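Long-range contacts in piwi domain-containing protein (Vanderwaltozyma polyspora, PDB 5THE), which probably binds RNA as a budding-yeast Argonaute, the chain here being its C-terminal lobe with the Piwi domain: residues E311-G317 and I357-I362; N254-I258 and Y467-I471. All coordinates share one frame; numbering follows the deposited sequence.

Both contacts lie within the Piwi domain, whose fold belongs to the RNase H clan. Along the chain contact 1 is nested inside the loop that contact 2 closes: 254-258 comes first, then 311-317 and 357-362, and last 467-471. Their centres stand about 24 Å apart, and the nearest atoms, about 13 Å apart, do not touch. Both lean on the neighbouring parallel strands 264-274 and 339-344: Ile313 of contact 1 touches Val273 and Tyr341, while in contact 2 Tyr467 touches Ile266 and Met340. Each therefore packs a loop against a helix beside the same pair of strands, helix 351-373 in one case and helix 465-475 in the other.

Contact 1 of 2, residues E311-G317 and I357-I362; sequences EIITNVG and IEVKSI
Glu358, on helix 351-373 of the RNase H-like Piwi domain, reaches the loop that follows strand 300-305 and accepts a hydrogen bond from Ile313 N at OE1 (2.9 Å). The N-H...O angle of 166° makes the bond nearly straight, although the donor stands above the carboxylate plane, 47° out of it. Beyond CG the glutamate chain is extended, which carries the carboxylate from the helix to the backbone of Ile313, with Val316 CG1 near its CB. OE1 also forms a salt bridge with Arg343, and OE2 a hydrogen bond with Tyr341 OH, so both oxygens of this buried group are satisfied and its rotation is restricted. Arg343 also bonds Glu311 O, so one guanidinium group bridges the glutamate and the loop backbone just before Ile313.

Apolar contacts come from the residues before and after Ile313. Ile312 and Ile357 meet at roughly a right angle through their CG2 methyls, 3.7 Å apart. Val316 CG1 sits between its own backbone N and carbonyl carbon (chi1 67°), turned onto the helix, 3.5 Å from Glu358 O and 4.0 Å from Ile362 CG1. A type I turn from Ile313 to Val316 leads to Gly317, where a beta carbon would clash with Ser361 O. Ser361 OG, opposite its backbone N and beside the carbonyl carbon, faces Gly317 N, accepts a bent bond from it (2.8 Å) and meets a water that donates to Asn315 OD1.

Contact 2 of 2, residues N254-I258 and Y467-I471; sequences NKLLI and YLQEI
Leu256, in the loop between helix 251-254 and strand 258-259 of the RNase H-like Piwi domain, turns its side chain into helix 465-475 and is met there by Tyr467, Glu470 and Ile471. Its CD2 methyl lies 3.5 Å from Glu470 CG and 3.6 Å from Ile471 CG1, while CG comes alongside Tyr467 CE1 at 3.8 Å, the leucine and tyrosine running past each other in opposite directions. The backbone of the same residue supplies the polar link: Tyr467 OH donates to Leu256 O (3.1 Å), approaching nearly along the C=O axis (160°), and the carbonyl oxygen lies at the ring edge, in plane. With CG anti to its backbone N (chi1 172°), the tyrosine sends its ring along the helix flank toward this carbonyl. Ile471 CG1 lies over one ring face, offset toward the rim, and Ile471 CD1 meets Leu257 CD2 at 3.5 Å.

Farther out, Met340 of strand 339-344 touches Tyr467 and Ile471, and Ile266 of strand 264-274 touches Tyr467 and Leu257. Backbone hydrogen bonding between Leu257 and Ile266 fixes the loop to that strand. A phenylalanine in place of Tyr467 would probably keep much of the ring packing but leave Leu256 O without its hydroxyl donor. The contact thus joins loop and helix mainly by apolar packing, with one directional bond that holds the tyrosine hydroxyl on the Leu256 carbonyl and so limits how the ring can swing.

Contact 1 of 2, residues E311-G317 and I357-I362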
ATOM      1  N   GLU A 311      19.909   2.511   6.098  1.00 30.49           N
ATOM      2  CA  GLU A 311      18.549   2.562   6.628  1.00 40.59           C
ATOM      3  C   GLU A 311      17.932   3.954   6.585  1.00 39.46           C
ATOM      4  O   GLU A 311      16.712   4.069   6.435  1.00 47.33           O
ATOM      5  CB  GLU A 311      18.523   2.055   8.070  1.00 50.19           C
ATOM      6  CG  GLU A 311      19.116   0.673   8.271  1.00 65.85           C
ATOM      7  CD  GLU A 311      18.754   0.085   9.623  1.00 77.36           C
ATOM      8  OE1 GLU A 311      17.650  -0.491   9.749  1.00 80.61           O
ATOM      9  OE2 GLU A 311      19.568   0.216  10.563  1.00 80.58           O
ATOM     10  N   ILE A 312      18.728   5.012   6.710  1.00 28.37           N
ATOM     11  CA  ILE A 312      18.199   6.373   6.751  1.00 30.49           C
ATOM     12  C   ILE A 312      18.050   6.890   5.326  1.00 35.25           C
ATOM     13  O   ILE A 312      18.986   6.799   4.517  1.00 33.09           O
ATOM     14  CB  ILE A 312      19.103   7.298   7.586  1.00 32.25           C
ATOM     15  CG1 ILE A 312      19.217   6.786   9.020  1.00 32.39           C
ATOM     16  CG2 ILE A 312      18.567   8.711   7.583  1.00 30.55           C
ATOM     17  CD1 ILE A 312      17.885   6.577   9.696  1.00 39.43           C
ATOM     18  N   ILE A 313      16.863   7.406   5.008  1.00 35.39           N
ATOM     19  CA  ILE A 313      16.605   7.980   3.690  1.00 34.14           C
ATOM     20  C   ILE A 313      17.112   9.414   3.684  1.00 32.45           C
ATOM     21  O   ILE A 313      16.354  10.353   3.967  1.00 31.30           O
ATOM     22  CB  ILE A 313      15.109   7.953   3.315  1.00 30.70           C
ATOM     23  CG1 ILE A 313      14.457   6.620   3.682  1.00 30.74           C
ATOM     24  CG2 ILE A 313      14.958   8.228   1.851  1.00 25.85           C
ATOM     25  CD1 ILE A 313      12.898   6.643   3.613  1.00 26.43           C
ATOM     26  N   THR A 314      18.389   9.583   3.329  1.00 31.39           N
ATOM     27  CA  THR A 314      19.061  10.872   3.475  1.00 37.50           C
ATOM     28  C   THR A 314      18.348  11.980   2.720  1.00 39.51           C
ATOM     29  O   THR A 314      18.230  13.106   3.216  1.00 45.10           O
ATOM     30  CB  THR A 314      20.504  10.772   2.984  1.00 42.14           C
ATOM     31  OG1 THR A 314      21.155   9.696   3.657  1.00 45.39           O
ATOM     32  CG2 THR A 314      21.246  12.069   3.274  1.00 48.83           C
ATOM     33  N   ASN A 315      17.898  11.699   1.509  1.00 33.18           N
ATOM     34  CA  ASN A 315      17.297  12.716   0.666  1.00 36.56           C
ATOM     35  C   ASN A 315      15.818  12.423   0.434  1.00 34.94           C
ATOM     36  O   ASN A 315      15.298  12.610  -0.667  1.00 32.49           O
ATOM     37  CB  ASN A 315      18.062  12.837  -0.652  1.00 43.63           C
ATOM     38  CG  ASN A 315      17.933  14.222  -1.282  1.00 60.79           C
ATOM     39  OD1 ASN A 315      17.436  15.169  -0.655  1.00 62.59           O
ATOM     40  ND2 ASN A 315      18.383  14.345  -2.533  1.00 62.64           N
ATOM     41  N   VAL A 316      15.121  11.973   1.488  1.00 34.35           N
ATOM     42  CA  VAL A 316      13.691  11.694   1.371  1.00 28.98           C
ATOM     43  C   VAL A 316      12.955  12.943   0.896  1.00 35.49           C
ATOM     44  O   VAL A 316      12.022  12.865   0.087  1.00 33.06           O
ATOM     45  CB  VAL A 316      13.132  11.150   2.706  1.00 28.00           C
ATOM     46  CG1 VAL A 316      13.154  12.216   3.835  1.00 26.78           C
ATOM     47  CG2 VAL A 316      11.715  10.608   2.519  1.00 27.43           C
ATOM     48  N   GLY A 317      13.414  14.117   1.337  1.00 33.99           N
ATOM     49  CA  GLY A 317      12.757  15.349   0.969  1.00 33.31           C
ATOM     50  C   GLY A 317      12.740  15.592  -0.525  1.00 37.00           C
ATOM     51  O   GLY A 317      11.829  16.248  -1.037  1.00 43.06           O
ATOM     52  N   ILE A 357      17.451  13.650  10.410  1.00 26.04           N
ATOM     53  CA  ILE A 357      17.780  13.623   8.992  1.00 27.24           C
ATOM     54  C   ILE A 357      16.531  13.680   8.134  1.00 29.96           C
ATOM     55  O   ILE A 357      16.395  14.563   7.283  1.00 29.38           O
ATOM     56  CB  ILE A 357      18.640  12.391   8.634  1.00 26.11           C
ATOM     57  CG1 ILE A 357      19.909  12.343   9.490  1.00 32.57           C
ATOM     58  CG2 ILE A 357      18.960  12.410   7.125  1.00 29.60           C
ATOM     59  CD1 ILE A 357      20.754  13.583   9.351  1.00 36.13           C
ATOM     60  N   GLU A 358      15.624  12.717   8.306  1.00 31.00           N
ATOM     61  CA  GLU A 358      14.503  12.576   7.384  1.00 27.73           C
ATOM     62  C   GLU A 358      13.433  13.634   7.628  1.00 24.74           C
ATOM     63  O   GLU A 358      12.979  14.282   6.683  1.00 25.90           O
ATOM     64  CB  GLU A 358      13.909  11.166   7.483  1.00 26.53           C
ATOM     65  CG  GLU A 358      14.857  10.066   7.043  1.00 26.71           C
ATOM     66  CD  GLU A 358      14.254   8.663   7.166  1.00 32.03           C
ATOM     67  OE1 GLU A 358      15.034   7.684   7.183  1.00 33.94           O
ATOM     68  OE2 GLU A 358      13.005   8.535   7.243  1.00 25.10           O
ATOM     69  N   VAL A 359      13.015  13.844   8.881  1.00 25.41           N
ATOM     70  CA  VAL A 359      12.016  14.887   9.125  1.00 23.88           C
ATOM     71  C   VAL A 359      12.574  16.256   8.732  1.00 30.98           C
ATOM     72  O   VAL A 359      11.903  17.047   8.055  1.00 24.99           O
ATOM     73  CB  VAL A 359      11.530  14.866  10.589  1.00 28.52           C
ATOM     74  CG1 VAL A 359      10.584  16.044  10.852  1.00 28.98           C
ATOM     75  CG2 VAL A 359      10.835  13.556  10.910  1.00 29.15           C
ATOM     76  N   LYS A 360      13.826  16.539   9.116  1.00 26.93           N
ATOM     77  CA  LYS A 360      14.484  17.773   8.683  1.00 26.50           C
ATOM     78  C   LYS A 360      14.544  17.871   7.164  1.00 27.24           C
ATOM     79  O   LYS A 360      14.337  18.947   6.594  1.00 25.26           O
ATOM     80  CB  LYS A 360      15.900  17.854   9.262  1.00 27.11           C
ATOM     81  CG  LYS A 360      16.696  19.081   8.784  1.00 27.59           C
ATOM     82  CD  LYS A 360      18.138  19.067   9.308  1.00 38.56           C
ATOM     83  CE  LYS A 360      19.006  20.043   8.520  1.00 48.78           C
ATOM     84  NZ  LYS A 360      20.266  20.405   9.212  1.00 53.43           N
ATOM     85  N   SER A 361      14.833  16.761   6.487  1.00 28.09           N
ATOM     86  CA  SER A 361      14.858  16.795   5.032  1.00 27.86           C
ATOM     87  C   SER A 361      13.489  17.148   4.465  1.00 25.28           C
ATOM     88  O   SER A 361      13.388  17.903   3.492  1.00 30.12           O
ATOM     89  CB  SER A 361      15.336  15.456   4.484  1.00 21.49           C
ATOM     90  OG  SER A 361      15.199  15.434   3.076  1.00 29.77           O
ATOM     91  N   ILE A 362      12.422  16.619   5.066  1.00 25.46           N
ATOM     92  CA  ILE A 362      11.077  16.946   4.601  1.00 25.21           C
ATOM     93  C   ILE A 362      10.802  18.435   4.775  1.00 26.57           C
ATOM     94  O   ILE A 362      10.328  19.105   3.851  1.00 30.26           O
ATOM     95  CB  ILE A 362      10.030  16.087   5.336  1.00 25.09           C
ATOM     96  CG1 ILE A 362      10.150  14.628   4.887  1.00 29.64           C
ATOM     97  CG2 ILE A 362       8.625  16.614   5.081  1.00 26.60           C
ATOM     98  CD1 ILE A 362       9.285  13.667   5.682  1.00 29.96           C
TER
HETATM   99  O   HOH W   1      17.027  17.172   1.811  1.00 51.76           O

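Contact 2 of 2, residues N254-I258 and Y467-I471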
ATOM      1  N   ASN A 254     -13.386  10.596   7.568  1.00 26.19           N
ATOM      2  CA  ASN A 254     -12.297  11.312   6.906  1.00 27.49           C
ATOM      3  C   ASN A 254     -12.034  12.682   7.523  1.00 27.93           C
ATOM      4  O   ASN A 254     -10.935  13.224   7.342  1.00 31.91           O
ATOM      5  CB  ASN A 254     -12.585  11.456   5.410  1.00 22.17           C
ATOM      6  CG  ASN A 254     -12.452  10.149   4.661  1.00 26.28           C
ATOM      7  OD1 ASN A 254     -11.643   9.288   5.026  1.00 30.29           O
ATOM      8  ND2 ASN A 254     -13.241   9.991   3.602  1.00 23.03           N
ATOM      9  N   LYS A 255     -13.005  13.247   8.244  1.00 27.80           N
ATOM     10  CA  LYS A 255     -12.793  14.531   8.912  1.00 28.39           C
ATOM     11  C   LYS A 255     -11.585  14.480   9.835  1.00 28.39           C
ATOM     12  O   LYS A 255     -10.878  15.482   9.999  1.00 31.69           O
ATOM     13  CB  LYS A 255     -14.044  14.929   9.706  1.00 32.10           C
ATOM     14  CG  LYS A 255     -15.221  15.294   8.829  1.00 38.27           C
ATOM     15  CD  LYS A 255     -16.453  15.577   9.640  1.00 45.00           C
ATOM     16  CE  LYS A 255     -17.587  16.054   8.747  1.00 46.06           C
ATOM     17  NZ  LYS A 255     -18.890  15.990   9.464  1.00 48.69           N
ATOM     18  N   LEU A 256     -11.327  13.316  10.427  1.00 24.87           N
ATOM     19  CA  LEU A 256     -10.157  13.144  11.272  1.00 26.12           C
ATOM     20  C   LEU A 256      -8.879  13.542  10.553  1.00 29.35           C
ATOM     21  O   LEU A 256      -7.928  14.012  11.183  1.00 27.48           O
ATOM     22  CB  LEU A 256     -10.075  11.690  11.722  1.00 32.16           C
ATOM     23  CG  LEU A 256      -9.360  11.450  13.043  1.00 42.67           C
ATOM     24  CD1 LEU A 256     -10.152  12.045  14.198  1.00 40.78           C
ATOM     25  CD2 LEU A 256      -9.157   9.959  13.220  1.00 46.18           C
ATOM     26  N   LEU A 257      -8.832  13.361   9.237  1.00 25.80           N
ATOM     27  CA  LEU A 257      -7.633  13.656   8.467  1.00 22.86           C
ATOM     28  C   LEU A 257      -7.770  14.940   7.660  1.00 28.91           C
ATOM     29  O   LEU A 257      -7.086  15.107   6.646  1.00 30.77           O
ATOM     30  CB  LEU A 257      -7.297  12.472   7.558  1.00 25.36           C
ATOM     31  CG  LEU A 257      -6.664  11.279   8.295  1.00 28.91           C
ATOM     32  CD1 LEU A 257      -6.613  10.047   7.419  1.00 31.09           C
ATOM     33  CD2 LEU A 257      -5.267  11.664   8.758  1.00 30.96           C
ATOM     34  N   ILE A 258      -8.643  15.851   8.087  1.00 29.10           N
ATOM     35  CA  ILE A 258      -8.819  17.139   7.426  1.00 30.58           C
ATOM     36  C   ILE A 258      -8.456  18.240   8.411  1.00 32.48           C
ATOM     37  O   ILE A 258      -8.929  18.250   9.555  1.00 28.65           O
ATOM     38  CB  ILE A 258     -10.249  17.309   6.882  1.00 30.21           C
ATOM     39  CG1 ILE A 258     -10.468  16.311   5.732  1.00 27.52           C
ATOM     40  CG2 ILE A 258     -10.495  18.748   6.387  1.00 26.02           C
ATOM     41  CD1 ILE A 258     -11.850  16.363   5.140  1.00 34.51           C
ATOM     42  N   TYR A 467      -6.099  10.618  19.134  1.00 26.75           N
ATOM     43  CA  TYR A 467      -6.103  11.050  17.745  1.00 22.86           C
ATOM     44  C   TYR A 467      -5.174  10.181  16.895  1.00 25.74           C
ATOM     45  O   TYR A 467      -5.570   9.656  15.842  1.00 18.88           O
ATOM     46  CB  TYR A 467      -5.699  12.524  17.665  1.00 23.45           C
ATOM     47  CG  TYR A 467      -5.492  13.021  16.252  1.00 29.93           C
ATOM     48  CD1 TYR A 467      -6.580  13.244  15.417  1.00 29.73           C
ATOM     49  CD2 TYR A 467      -4.215  13.246  15.746  1.00 28.55           C
ATOM     50  CE1 TYR A 467      -6.416  13.677  14.122  1.00 29.28           C
ATOM     51  CE2 TYR A 467      -4.039  13.689  14.438  1.00 33.52           C
ATOM     52  CZ  TYR A 467      -5.156  13.919  13.644  1.00 35.89           C
ATOM     53  OH  TYR A 467      -5.032  14.339  12.339  1.00 41.71           O
ATOM     54  N   LEU A 468      -3.938   9.979  17.364  1.00 19.37           N
ATOM     55  CA  LEU A 468      -2.997   9.193  16.572  1.00 28.82           C
ATOM     56  C   LEU A 468      -3.437   7.740  16.474  1.00 28.13           C
ATOM     57  O   LEU A 468      -3.274   7.110  15.425  1.00 28.49           O
ATOM     58  CB  LEU A 468      -1.590   9.280  17.163  1.00 27.28           C
ATOM     59  CG  LEU A 468      -0.888  10.632  17.065  1.00 30.45           C
ATOM     60  CD1 LEU A 468       0.550  10.468  17.520  1.00 36.31           C
ATOM     61  CD2 LEU A 468      -0.960  11.186  15.647  1.00 27.01           C
ATOM     62  N   GLN A 469      -3.993   7.187  17.557  1.00 21.89           N
ATOM     63  CA  GLN A 469      -4.389   5.784  17.503  1.00 25.61           C
ATOM     64  C   GLN A 469      -5.598   5.597  16.611  1.00 23.98           C
ATOM     65  O   GLN A 469      -5.722   4.564  15.942  1.00 21.57           O
ATOM     66  CB  GLN A 469      -4.655   5.244  18.914  1.00 19.28           C
ATOM     67  CG  GLN A 469      -3.358   5.111  19.712  1.00 19.45           C
ATOM     68  CD  GLN A 469      -3.559   4.973  21.217  1.00 26.01           C
ATOM     69  OE1 GLN A 469      -4.657   4.784  21.694  1.00 23.16           O
ATOM     70  NE2 GLN A 469      -2.490   5.086  21.959  1.00 28.08           N
ATOM     71  N   GLU A 470      -6.488   6.591  16.569  1.00 20.38           N
ATOM     72  CA  GLU A 470      -7.648   6.458  15.706  1.00 22.21           C
ATOM     73  C   GLU A 470      -7.237   6.540  14.241  1.00 25.46           C
ATOM     74  O   GLU A 470      -7.709   5.756  13.413  1.00 23.16           O
ATOM     75  CB  GLU A 470      -8.684   7.533  16.053  1.00 21.06           C
ATOM     76  CG  GLU A 470     -10.029   7.326  15.361  1.00 23.96           C
ATOM     77  CD  GLU A 470     -11.070   8.337  15.763  1.00 37.50           C
ATOM     78  OE1 GLU A 470     -10.789   9.222  16.603  1.00 33.88           O
ATOM     79  OE2 GLU A 470     -12.187   8.234  15.227  1.00 42.62           O
ATOM     80  N   ILE A 471      -6.354   7.487  13.917  1.00 22.04           N
ATOM     81  CA  ILE A 471      -5.819   7.621  12.563  1.00 27.05           C
ATOM     82  C   ILE A 471      -5.127   6.338  12.119  1.00 27.53           C
ATOM     83  O   ILE A 471      -5.375   5.822  11.021  1.00 25.64           O
ATOM     84  CB  ILE A 471      -4.847   8.809  12.511  1.00 29.48           C
ATOM     85  CG1 ILE A 471      -5.613  10.114  12.439  1.00 34.20           C
ATOM     86  CG2 ILE A 471      -3.847   8.665  11.372  1.00 35.10           C
ATOM     87  CD1 ILE A 471      -4.678  11.213  12.203  1.00 49.26           C
TER